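Beta-N-acetylglucosaminidase (Thermotoga maritima, PDB 3WO8) probably hydrolyses terminal non-reducing N-acetyl-D-hexosamine residues in N-acetyl-beta-D-hexosaminides, as a member of glycosyl hydrolase family 3. Local coordinates at residues L275-G280 against G306-D311; V358-P363 against E390-V395; D401-V406 against L428-E433. One frame throughout, in Å; residues are numbered along the deposited sequence.

Interaction 1 of 3, residues L275-G280 against G306-D311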
ATOM      1  N   LEU B 275     -27.725  -1.191  29.116  1.00 51.43           N
ATOM      2  CA  LEU B 275     -27.202  -2.442  29.598  1.00 59.27           C
ATOM      3  C   LEU B 275     -25.695  -2.449  29.460  1.00 64.12           C
ATOM      4  O   LEU B 275     -24.977  -2.885  30.365  1.00 65.32           O
ATOM      5  CB  LEU B 275     -27.842  -3.613  28.861  1.00 62.72           C
ATOM      6  CG  LEU B 275     -29.359  -3.642  29.093  1.00 64.02           C
ATOM      7  CD1 LEU B 275     -30.026  -4.718  28.263  1.00 66.34           C
ATOM      8  CD2 LEU B 275     -29.699  -3.810  30.568  1.00 65.60           C
ATOM      9  N   PHE B 276     -25.224  -1.916  28.336  1.00 66.04           N
ATOM     10  CA  PHE B 276     -23.797  -1.903  28.024  1.00 59.10           C
ATOM     11  C   PHE B 276     -23.031  -1.015  29.003  1.00 57.08           C
ATOM     12  O   PHE B 276     -22.180  -1.505  29.758  1.00 57.56           O
ATOM     13  CB  PHE B 276     -23.587  -1.464  26.569  1.00 54.94           C
ATOM     14  CG  PHE B 276     -22.159  -1.280  26.186  1.00 47.32           C
ATOM     15  CD1 PHE B 276     -21.368  -2.371  25.861  1.00 44.01           C
ATOM     16  CD2 PHE B 276     -21.610   0.002  26.130  1.00 43.88           C
ATOM     17  CE1 PHE B 276     -20.042  -2.204  25.506  1.00 42.75           C
ATOM     18  CE2 PHE B 276     -20.292   0.180  25.767  1.00 44.30           C
ATOM     19  CZ  PHE B 276     -19.503  -0.926  25.446  1.00 44.66           C
ATOM     20  N   LEU B 277     -23.341   0.274  29.017  1.00 51.32           N
ATOM     21  CA  LEU B 277     -22.619   1.190  29.898  1.00 52.22           C
ATOM     22  C   LEU B 277     -22.646   0.768  31.378  1.00 59.57           C
ATOM     23  O   LEU B 277     -21.631   0.823  32.085  1.00 59.62           O
ATOM     24  CB  LEU B 277     -23.176   2.596  29.752  1.00 51.46           C
ATOM     25  CG  LEU B 277     -22.762   3.354  28.487  1.00 49.17           C
ATOM     26  CD1 LEU B 277     -23.512   4.671  28.381  1.00 50.11           C
ATOM     27  CD2 LEU B 277     -21.278   3.661  28.480  1.00 48.99           C
ATOM     28  N   ASN B 278     -23.816   0.322  31.826  1.00 66.84           N
ATOM     29  CA  ASN B 278     -24.005  -0.162  33.195  1.00 68.27           C
ATOM     30  C   ASN B 278     -23.300  -1.481  33.443  1.00 68.28           C
ATOM     31  O   ASN B 278     -22.931  -1.755  34.581  1.00 72.23           O
ATOM     32  CB  ASN B 278     -25.500  -0.277  33.559  1.00 65.48           C
ATOM     33  CG  ASN B 278     -26.192   1.087  33.629  1.00 67.87           C
ATOM     34  OD1 ASN B 278     -25.541   2.132  33.834  1.00 70.72           O
ATOM     35  ND2 ASN B 278     -27.505   1.090  33.438  1.00 59.90           N
ATOM     36  N   ALA B 279     -23.098  -2.283  32.395  1.00 58.65           N
ATOM     37  CA  ALA B 279     -22.337  -3.515  32.534  1.00 56.67           C
ATOM     38  C   ALA B 279     -20.841  -3.224  32.734  1.00 58.28           C
ATOM     39  O   ALA B 279     -20.063  -4.105  33.122  1.00 55.37           O
ATOM     40  CB  ALA B 279     -22.557  -4.422  31.332  1.00 60.64           C
ATOM     41  N   GLY B 280     -20.451  -1.975  32.476  1.00 61.59           N
ATOM     42  CA  GLY B 280     -19.054  -1.525  32.566  1.00 58.28           C
ATOM     43  C   GLY B 280     -18.353  -1.412  31.216  1.00 54.29           C
ATOM     44  O   GLY B 280     -17.144  -1.501  31.138  1.00 50.28           O
ATOM     45  N   GLY B 306     -31.825   9.079  35.032  1.00 74.24           N
ATOM     46  CA  GLY B 306     -31.139   8.307  36.073  1.00 72.79           C
ATOM     47  C   GLY B 306     -31.143   6.818  35.755  1.00 76.99           C
ATOM     48  O   GLY B 306     -30.591   6.024  36.514  1.00 67.29           O
ATOM     49  N   LYS B 307     -31.746   6.446  34.615  1.00 79.72           N
ATOM     50  CA  LYS B 307     -31.762   5.061  34.134  1.00 83.12           C
ATOM     51  C   LYS B 307     -30.364   4.589  33.708  1.00 84.01           C
ATOM     52  O   LYS B 307     -30.178   3.410  33.390  1.00 84.64           O
ATOM     53  CB  LYS B 307     -32.728   4.912  32.953  1.00 83.42           C
ATOM     54  CG  LYS B 307     -34.156   4.523  33.304  1.00 89.67           C
ATOM     55  CD  LYS B 307     -35.147   5.136  32.306  1.00102.14           C
ATOM     56  CE  LYS B 307     -36.106   4.128  31.657  1.00103.39           C
ATOM     57  NZ  LYS B 307     -37.181   3.620  32.555  1.00100.14           N
ATOM     58  N   VAL B 308     -29.397   5.505  33.670  1.00 81.08           N
ATOM     59  CA  VAL B 308     -28.003   5.141  33.432  1.00 83.41           C
ATOM     60  C   VAL B 308     -27.115   5.771  34.471  1.00 81.24           C
ATOM     61  O   VAL B 308     -27.138   6.983  34.671  1.00 88.59           O
ATOM     62  CB  VAL B 308     -27.540   5.576  32.028  1.00 87.82           C
ATOM     63  CG1 VAL B 308     -26.035   5.465  31.859  1.00 79.08           C
ATOM     64  CG2 VAL B 308     -28.212   4.700  30.998  1.00 93.12           C
ATOM     65  N   GLN B 309     -26.292   4.941  35.089  1.00 81.81           N
ATOM     66  CA  GLN B 309     -25.505   5.365  36.247  1.00 83.29           C
ATOM     67  C   GLN B 309     -24.445   6.375  35.842  1.00 80.75           C
ATOM     68  O   GLN B 309     -23.518   6.055  35.118  1.00 89.56           O
ATOM     69  CB  GLN B 309     -24.846   4.164  36.934  1.00 83.33           C
ATOM     70  CG  GLN B 309     -25.748   2.940  37.025  1.00 87.09           C
ATOM     71  CD  GLN B 309     -25.064   1.730  37.633  1.00 90.42           C
ATOM     72  OE1 GLN B 309     -23.924   1.812  38.102  1.00 92.99           O
ATOM     73  NE2 GLN B 309     -25.764   0.588  37.625  1.00 85.03           N
ATOM     74  N   LYS B 310     -24.581   7.593  36.336  1.00 83.28           N
ATOM     75  CA  LYS B 310     -23.612   8.651  36.069  1.00 86.46           C
ATOM     76  C   LYS B 310     -22.155   8.291  36.417  1.00 87.87           C
ATOM     77  O   LYS B 310     -21.232   8.771  35.763  1.00 88.55           O
ATOM     78  CB  LYS B 310     -24.017   9.911  36.836  1.00 92.13           C
ATOM     79  CG  LYS B 310     -22.931  10.975  36.949  1.00 94.94           C
ATOM     80  CD  LYS B 310     -23.538  12.343  37.218  1.00 95.37           C
ATOM     81  CE  LYS B 310     -22.544  13.285  37.875  1.00 95.79           C
ATOM     82  NZ  LYS B 310     -23.232  14.291  38.725  1.00 96.42           N
ATOM     83  N   ASP B 311     -21.936   7.489  37.453  1.00 90.88           N
ATOM     84  CA  ASP B 311     -20.556   7.155  37.830  1.00 91.61           C
ATOM     85  C   ASP B 311     -19.855   6.491  36.643  1.00 87.21           C
ATOM     86  O   ASP B 311     -18.770   6.919  36.236  1.00 80.30           O
ATOM     87  CB  ASP B 311     -20.405   6.303  39.132  1.00 99.51           C
ATOM     88  CG  ASP B 311     -21.722   5.736  39.676  1.00104.94           C
ATOM     89  OD1 ASP B 311     -22.714   6.493  39.811  1.00108.03           O
ATOM     90  OD2 ASP B 311     -21.740   4.530  40.015  1.00 95.46           O
TER
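Asn278, in the last turn of helix 269-279 on the outside of the TIM barrel, turns its amide to residues 307-309, in the link that leads from helix 292-304 into helix 310-326. Lys307 comes first. Its backbone O lies 3.5 Å from Asn278 ND2, an approach too loose to count as a bond, and its own side chain runs away from the contact. Val308 follows, with CG1 anti to its backbone N (chi1 168°). Val308 CG1 sits 3.9 Å from Asn278 OD1 and, more loosely, 4.4 Å from Leu277 CD1; around them Leu299, Leu302 and Leu303 of helix 292-304 complete an apolar patch. At Gln309, the N-cap residue of helix 310-326, the polar link forms: its backbone N donates to Asn278 OD1 over 3.2 Å. The N-H points nearly straight at the oxygen, at 166°, and the nitrogen is tilted 19° from the carbonyl plane. One helix's last turn is thereby tied to the start of another, and the backbone O of Asn278 receives a second tie from Lys312 NZ. Replacing Asn278 by an alanine would probably leave the backbone N of Gln309 without this acceptor and open a gap next to Val308 CG1. The side chain of Gln309 then comes back over the same amide, with NE2 4.0 Å from Asn278 CG, above the amide face, while its CG lies 3.3 Å from Asn278 OD1.

Interaction 2 of 3, residues V358-P363 against E390-V395; sequences VTLLVP and EVENVV
Val358, Leu360 and Val362 share five backbone hydrogen bonds with Val391, Asn393 and Val395, the alternation that defines a parallel strand pair. Leu360 is bonded through both its backbone N and its backbone O: the N donates to Asn393 O at 2.8 Å and the O accepts from Val395 N at 2.9 Å, the latter N-H almost straight at 175°. The two short strands run at 23° to one another.

Side chains pair by face. On one, Leu361 and Val395 lie side by side, CD2 to CG1 at 3.7 Å, and Thr359 CB rests 3.8 Å from Asn393 CB. On the other, Glu392 has CG between its backbone N and carbonyl carbon (chi1 59°), and its extended chain crosses Leu360, whose CD1 lies 3.3 Å from Glu392 OE1.

Further out, Arg396 bonds through its guanidinium to the backbone O atoms of Val362 and Pro363. Val385 of helix 374-385 packs on Val358, Leu360 and Glu392, so this connecting helix of the beta-alpha-beta unit lies over their face. Thr359 and Leu361 bond to strand 411-415, which leaves 357-363 an inner strand, with 391-397 outermost in this chain.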
ATOM      1  N   VAL B 358     -21.880  20.401 -14.550  1.00 47.39           N
ATOM      2  CA  VAL B 358     -20.643  20.771 -15.195  1.00 45.37           C
ATOM      3  C   VAL B 358     -20.445  19.870 -16.358  1.00 38.40           C
ATOM      4  O   VAL B 358     -20.787  18.715 -16.298  1.00 33.46           O
ATOM      5  CB  VAL B 358     -19.430  20.556 -14.318  1.00 44.22           C
ATOM      6  CG1 VAL B 358     -19.142  21.813 -13.581  1.00 49.21           C
ATOM      7  CG2 VAL B 358     -19.645  19.392 -13.361  1.00 49.25           C
ATOM      8  N   THR B 359     -19.837  20.383 -17.397  1.00 34.34           N
ATOM      9  CA  THR B 359     -19.322  19.481 -18.379  1.00 36.33           C
ATOM     10  C   THR B 359     -17.795  19.473 -18.241  1.00 33.95           C
ATOM     11  O   THR B 359     -17.178  20.495 -18.025  1.00 30.92           O
ATOM     12  CB  THR B 359     -19.894  19.734 -19.808  1.00 38.99           C
ATOM     13  OG1 THR B 359     -18.919  20.272 -20.679  1.00 40.29           O
ATOM     14  CG2 THR B 359     -21.124  20.610 -19.773  1.00 39.67           C
ATOM     15  N   LEU B 360     -17.211  18.286 -18.307  1.00 33.96           N
ATOM     16  CA  LEU B 360     -15.799  18.090 -18.042  1.00 34.95           C
ATOM     17  C   LEU B 360     -15.092  17.756 -19.323  1.00 36.19           C
ATOM     18  O   LEU B 360     -15.497  16.826 -20.024  1.00 38.88           O
ATOM     19  CB  LEU B 360     -15.616  16.923 -17.093  1.00 34.07           C
ATOM     20  CG  LEU B 360     -16.460  16.952 -15.829  1.00 33.35           C
ATOM     21  CD1 LEU B 360     -16.130  15.749 -14.948  1.00 34.80           C
ATOM     22  CD2 LEU B 360     -16.149  18.208 -15.088  1.00 31.18           C
ATOM     23  N   LEU B 361     -14.056  18.511 -19.647  1.00 35.72           N
ATOM     24  CA  LEU B 361     -13.235  18.130 -20.775  1.00 40.85           C
ATOM     25  C   LEU B 361     -12.015  17.505 -20.186  1.00 42.51           C
ATOM     26  O   LEU B 361     -11.298  18.151 -19.453  1.00 47.19           O
ATOM     27  CB  LEU B 361     -12.870  19.335 -21.601  1.00 43.24           C
ATOM     28  CG  LEU B 361     -14.131  19.837 -22.276  1.00 44.67           C
ATOM     29  CD1 LEU B 361     -14.042  21.324 -22.506  1.00 46.67           C
ATOM     30  CD2 LEU B 361     -14.343  19.088 -23.564  1.00 42.62           C
ATOM     31  N   VAL B 362     -11.817  16.225 -20.456  1.00 40.81           N
ATOM     32  CA  VAL B 362     -10.803  15.473 -19.776  1.00 37.04           C
ATOM     33  C   VAL B 362      -9.946  14.824 -20.828  1.00 37.24           C
ATOM     34  O   VAL B 362     -10.459  14.110 -21.667  1.00 39.80           O
ATOM     35  CB  VAL B 362     -11.434  14.390 -18.905  1.00 35.16           C
ATOM     36  CG1 VAL B 362     -10.369  13.422 -18.385  1.00 34.91           C
ATOM     37  CG2 VAL B 362     -12.208  15.022 -17.772  1.00 33.40           C
ATOM     38  N   PRO B 363      -8.634  15.037 -20.776  1.00 36.71           N
ATOM     39  CA  PRO B 363      -7.776  14.431 -21.788  1.00 38.62           C
ATOM     40  C   PRO B 363      -7.754  12.913 -21.742  1.00 41.55           C
ATOM     41  O   PRO B 363      -7.848  12.318 -20.683  1.00 43.67           O
ATOM     42  CB  PRO B 363      -6.384  14.972 -21.464  1.00 38.44           C
ATOM     43  CG  PRO B 363      -6.535  15.910 -20.330  1.00 37.39           C
ATOM     44  CD  PRO B 363      -7.876  15.696 -19.713  1.00 37.45           C
ATOM     45  N   GLU B 390     -24.216  17.306  -9.185  1.00 63.85           N
ATOM     46  CA  GLU B 390     -25.280  16.280  -9.257  1.00 68.10           C
ATOM     47  C   GLU B 390     -25.501  15.798 -10.691  1.00 56.17           C
ATOM     48  O   GLU B 390     -26.158  14.775 -10.919  1.00 54.96           O
ATOM     49  CB  GLU B 390     -26.579  16.798  -8.628  1.00 78.33           C
ATOM     50  CG  GLU B 390     -27.041  18.152  -9.155  1.00 86.42           C
ATOM     51  CD  GLU B 390     -27.922  18.881  -8.159  1.00101.62           C
ATOM     52  OE1 GLU B 390     -27.511  19.037  -6.986  1.00101.77           O
ATOM     53  OE2 GLU B 390     -29.029  19.310  -8.550  1.00115.22           O
ATOM     54  N   VAL B 391     -24.950  16.554 -11.644  1.00 48.27           N
ATOM     55  CA  VAL B 391     -24.942  16.147 -13.040  1.00 46.44           C
ATOM     56  C   VAL B 391     -23.666  16.581 -13.783  1.00 42.08           C
ATOM     57  O   VAL B 391     -23.152  17.667 -13.579  1.00 37.86           O
ATOM     58  CB  VAL B 391     -26.172  16.714 -13.775  1.00 44.12           C
ATOM     59  CG1 VAL B 391     -26.362  16.007 -15.099  1.00 41.94           C
ATOM     60  CG2 VAL B 391     -27.421  16.585 -12.914  1.00 42.88           C
ATOM     61  N   GLU B 392     -23.183  15.724 -14.665  1.00 41.97           N
ATOM     62  CA  GLU B 392     -21.947  15.982 -15.349  1.00 46.10           C
ATOM     63  C   GLU B 392     -21.892  15.296 -16.709  1.00 47.04           C
ATOM     64  O   GLU B 392     -22.181  14.113 -16.833  1.00 55.58           O
ATOM     65  CB  GLU B 392     -20.727  15.659 -14.469  1.00 50.21           C
ATOM     66  CG  GLU B 392     -20.573  14.248 -13.953  1.00 55.35           C
ATOM     67  CD  GLU B 392     -19.177  13.946 -13.373  1.00 60.95           C
ATOM     68  OE1 GLU B 392     -18.343  13.400 -14.128  1.00 68.63           O
ATOM     69  OE2 GLU B 392     -18.898  14.224 -12.180  1.00 54.38           O
ATOM     70  N   ASN B 393     -21.614  16.098 -17.739  1.00 47.73           N
ATOM     71  CA  ASN B 393     -21.351  15.601 -19.083  1.00 46.67           C
ATOM     72  C   ASN B 393     -19.839  15.461 -19.239  1.00 40.86           C
ATOM     73  O   ASN B 393     -19.125  16.423 -19.210  1.00 42.82           O
ATOM     74  CB  ASN B 393     -21.939  16.527 -20.176  1.00 43.03           C
ATOM     75  CG  ASN B 393     -21.570  16.072 -21.616  1.00 44.55           C
ATOM     76  OD1 ASN B 393     -21.285  14.885 -21.874  1.00 46.95           O
ATOM     77  ND2 ASN B 393     -21.593  17.016 -22.560  1.00 43.68           N
ATOM     78  N   VAL B 394     -19.371  14.241 -19.413  1.00 36.86           N
ATOM     79  CA  VAL B 394     -17.953  13.970 -19.586  1.00 34.01           C
ATOM     80  C   VAL B 394     -17.588  13.801 -21.055  1.00 36.10           C
ATOM     81  O   VAL B 394     -18.143  12.917 -21.725  1.00 37.24           O
ATOM     82  CB  VAL B 394     -17.597  12.669 -18.886  1.00 29.87           C
ATOM     83  CG1 VAL B 394     -16.125  12.375 -19.033  1.00 29.74           C
ATOM     84  CG2 VAL B 394     -17.986  12.745 -17.414  1.00 28.79           C
ATOM     85  N   VAL B 395     -16.640  14.598 -21.547  1.00 35.98           N
ATOM     86  CA  VAL B 395     -16.107  14.339 -22.868  1.00 39.19           C
ATOM     87  C   VAL B 395     -14.608  14.261 -22.823  1.00 39.89           C
ATOM     88  O   VAL B 395     -13.956  15.088 -22.217  1.00 46.56           O
ATOM     89  CB  VAL B 395     -16.611  15.305 -23.976  1.00 42.51           C
ATOM     90  CG1 VAL B 395     -17.133  16.601 -23.417  1.00 49.39           C
ATOM     91  CG2 VAL B 395     -15.542  15.580 -25.014  1.00 42.20           C
TER

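Interaction 3 of 3, residues D401-V406 against L428-E433; sequences DGPEFV and LSLPAE
The loop joining strand 391-397 to strand 411-415 meets the chain that leaves helix 421-429, with Pro403 and Phe405 set against Leu430 and Pro431. The backbones come nearest at Phe405 and Leu430, whose CA atoms are 6.3 Å apart; at that spacing the backbones do not pair, and the contact is packing of side chains on one another and on backbone oxygens. Pro403 offers its ring carbon CG to Leu430 CD1 at 4.2 Å, the two side chains crossing at a slant. The same methyl lies 4.4 Å from the backbone O of Glu404, so one branch of Leu430 touches two successive loop residues.

In the C-terminal domain, helix 421-429 connects two parallel strands of the mixed sheet, 411-415 and 435-439. Leu430 and Pro403 both pack on Leu361 and Asp413 of that sheet, and Pro403 also reaches Ala426 and His427 of the helix; the loop is therefore fitted to helix and sheet together. Nearer the surface, Phe405 has CG anti to its backbone N (chi1 179°). Its CE1 comes within 4.3 Å of Pro431 CD, and the backbone O of Ser429 lies at the ring's edge, near the ring plane, 4.1 Å from CE1. The hydroxyl of Ser429 is engaged within its own helix, with the backbone O of Ala426. Arg452 NH1 bonds to the backbone O atoms of both Leu428 and Leu430.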
ATOM      1  N   ASP B 401      -5.119  17.303 -30.378  1.00 57.14           N
ATOM      2  CA  ASP B 401      -6.184  17.941 -31.157  1.00 59.87           C
ATOM      3  C   ASP B 401      -6.788  19.174 -30.470  1.00 57.89           C
ATOM      4  O   ASP B 401      -7.206  20.130 -31.137  1.00 59.38           O
ATOM      5  CB  ASP B 401      -7.290  16.928 -31.509  1.00 62.43           C
ATOM      6  CG  ASP B 401      -6.892  16.007 -32.669  1.00 71.11           C
ATOM      7  OD1 ASP B 401      -6.291  16.515 -33.643  1.00 80.68           O
ATOM      8  OD2 ASP B 401      -7.164  14.782 -32.607  1.00 68.62           O
ATOM      9  N   GLY B 402      -6.814  19.163 -29.144  1.00 51.24           N
ATOM     10  CA  GLY B 402      -7.600  20.128 -28.374  1.00 46.68           C
ATOM     11  C   GLY B 402      -9.017  19.600 -28.131  1.00 44.09           C
ATOM     12  O   GLY B 402      -9.429  18.558 -28.678  1.00 39.82           O
ATOM     13  N   PRO B 403      -9.777  20.307 -27.306  1.00 40.05           N
ATOM     14  CA  PRO B 403     -11.147  19.936 -27.028  1.00 46.36           C
ATOM     15  C   PRO B 403     -12.105  20.380 -28.117  1.00 52.29           C
ATOM     16  O   PRO B 403     -12.105  21.557 -28.506  1.00 56.84           O
ATOM     17  CB  PRO B 403     -11.466  20.691 -25.754  1.00 44.31           C
ATOM     18  CG  PRO B 403     -10.549  21.851 -25.771  1.00 42.62           C
ATOM     19  CD  PRO B 403      -9.323  21.429 -26.495  1.00 40.06           C
ATOM     20  N   GLU B 404     -12.901  19.431 -28.609  1.00 56.78           N
ATOM     21  CA  GLU B 404     -14.096  19.724 -29.398  1.00 60.03           C
ATOM     22  C   GLU B 404     -14.916  20.787 -28.659  1.00 57.66           C
ATOM     23  O   GLU B 404     -14.902  20.865 -27.410  1.00 55.61           O
ATOM     24  CB  GLU B 404     -14.929  18.445 -29.616  1.00 70.17           C
ATOM     25  CG  GLU B 404     -15.235  17.614 -28.336  1.00 78.13           C
ATOM     26  CD  GLU B 404     -14.405  16.298 -28.158  1.00 77.87           C
ATOM     27  OE1 GLU B 404     -15.011  15.209 -28.316  1.00 75.70           O
ATOM     28  OE2 GLU B 404     -13.175  16.318 -27.851  1.00 58.05           O
ATOM     29  N   PHE B 405     -15.602  21.630 -29.421  1.00 60.61           N
ATOM     30  CA  PHE B 405     -16.389  22.702 -28.821  1.00 59.49           C
ATOM     31  C   PHE B 405     -17.503  22.051 -28.047  1.00 56.22           C
ATOM     32  O   PHE B 405     -18.023  21.003 -28.458  1.00 55.05           O
ATOM     33  CB  PHE B 405     -16.993  23.640 -29.865  1.00 64.96           C
ATOM     34  CG  PHE B 405     -17.822  24.734 -29.256  1.00 66.83           C
ATOM     35  CD1 PHE B 405     -17.216  25.873 -28.745  1.00 67.07           C
ATOM     36  CD2 PHE B 405     -19.194  24.596 -29.138  1.00 64.66           C
ATOM     37  CE1 PHE B 405     -17.970  26.873 -28.152  1.00 70.27           C
ATOM     38  CE2 PHE B 405     -19.947  25.582 -28.533  1.00 68.56           C
ATOM     39  CZ  PHE B 405     -19.337  26.725 -28.038  1.00 70.29           C
ATOM     40  N   VAL B 406     -17.868  22.652 -26.928  1.00 51.76           N
ATOM     41  CA  VAL B 406     -18.839  22.028 -26.051  1.00 53.55           C
ATOM     42  C   VAL B 406     -19.627  23.090 -25.316  1.00 52.79           C
ATOM     43  O   VAL B 406     -19.142  24.185 -25.142  1.00 51.33           O
ATOM     44  CB  VAL B 406     -18.125  21.057 -25.071  1.00 58.00           C
ATOM     45  CG1 VAL B 406     -17.530  21.787 -23.869  1.00 56.40           C
ATOM     46  CG2 VAL B 406     -19.072  19.952 -24.619  1.00 64.82           C
ATOM     47  N   LEU B 428      -9.072  27.679 -26.542  1.00 67.51           N
ATOM     48  CA  LEU B 428      -9.432  29.106 -26.426  1.00 69.48           C
ATOM     49  C   LEU B 428     -10.819  29.478 -26.987  1.00 65.08           C
ATOM     50  O   LEU B 428     -11.471  30.397 -26.466  1.00 55.38           O
ATOM     51  CB  LEU B 428      -8.350  29.963 -27.092  1.00 70.49           C
ATOM     52  CG  LEU B 428      -7.041  30.131 -26.291  1.00 76.00           C
ATOM     53  CD1 LEU B 428      -5.997  30.854 -27.131  1.00 78.67           C
ATOM     54  CD2 LEU B 428      -7.215  30.870 -24.967  1.00 71.06           C
ATOM     55  N   SER B 429     -11.260  28.758 -28.027  1.00 60.01           N
ATOM     56  CA  SER B 429     -12.598  28.951 -28.585  1.00 63.10           C
ATOM     57  C   SER B 429     -13.741  28.721 -27.565  1.00 61.17           C
ATOM     58  O   SER B 429     -14.769  29.376 -27.613  1.00 67.52           O
ATOM     59  CB  SER B 429     -12.785  28.092 -29.832  1.00 62.25           C
ATOM     60  OG  SER B 429     -12.621  26.733 -29.525  1.00 74.91           O
ATOM     61  N   LEU B 430     -13.544  27.814 -26.631  1.00 57.83           N
ATOM     62  CA  LEU B 430     -14.410  27.709 -25.460  1.00 60.56           C
ATOM     63  C   LEU B 430     -14.741  29.074 -24.824  1.00 58.35           C
ATOM     64  O   LEU B 430     -13.885  29.931 -24.749  1.00 58.17           O
ATOM     65  CB  LEU B 430     -13.716  26.848 -24.399  1.00 62.43           C
ATOM     66  CG  LEU B 430     -14.035  25.360 -24.295  1.00 61.26           C
ATOM     67  CD1 LEU B 430     -13.674  24.619 -25.565  1.00 61.24           C
ATOM     68  CD2 LEU B 430     -13.274  24.808 -23.105  1.00 63.40           C
ATOM     69  N   PRO B 431     -15.970  29.260 -24.322  1.00 60.93           N
ATOM     70  CA  PRO B 431     -16.343  30.589 -23.781  1.00 70.27           C
ATOM     71  C   PRO B 431     -15.783  30.970 -22.412  1.00 64.93           C
ATOM     72  O   PRO B 431     -16.128  30.353 -21.421  1.00 68.08           O
ATOM     73  CB  PRO B 431     -17.869  30.488 -23.635  1.00 71.33           C
ATOM     74  CG  PRO B 431     -18.084  29.044 -23.326  1.00 70.98           C
ATOM     75  CD  PRO B 431     -17.103  28.320 -24.235  1.00 65.35           C
ATOM     76  N   ALA B 432     -15.054  32.070 -22.342  1.00 62.03           N
ATOM     77  CA  ALA B 432     -14.316  32.426 -21.138  1.00 60.50           C
ATOM     78  C   ALA B 432     -15.086  32.750 -19.814  1.00 61.30           C
ATOM     79  O   ALA B 432     -14.465  32.707 -18.722  1.00 61.43           O
ATOM     80  CB  ALA B 432     -13.330  33.531 -21.478  1.00 60.17           C
ATOM     81  N   GLU B 433     -16.387  33.038 -19.859  1.00 59.92           N
ATOM     82  CA  GLU B 433     -17.152  33.320 -18.586  1.00 69.12           C
ATOM     83  C   GLU B 433     -17.701  32.056 -17.904  1.00 69.37           C
ATOM     84  O   GLU B 433     -18.166  32.099 -16.752  1.00 65.62           O
ATOM     85  CB  GLU B 433     -18.316  34.329 -18.747  1.00 75.18           C
ATOM     86  CG  GLU B 433     -18.671  34.796 -20.167  1.00 87.05           C
ATOM     87  CD  GLU B 433     -19.320  33.735 -21.066  1.00 94.57           C
ATOM     88  OE1 GLU B 433     -20.455  33.283 -20.760  1.00 95.91           O
ATOM     89  OE2 GLU B 433     -18.701  33.377 -22.106  1.00 95.79           O
TER

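In the fold
The three contacts follow one another along the chain, each closing before the next opens. Interaction 1 belongs to the helical layer of the TIM barrel; interactions 2 and 3 belong to the C-terminal domain, on the other side of the chain's centre, with centres about 53 and 65 Å from that of interaction 1. Their own centres are about 13 Å apart, and they touch: Leu361 CD1 of interaction 2 lies 3.6 Å from Leu430 CD2 of interaction 3. Helix 374-385 packs on the sheet face of Leu360, whereas Pro403, Val406 and Leu430 of interaction 3 meet the face of Leu361, so the domain is layered on both faces of strand 357-363, while the barrel contact is structurally separate.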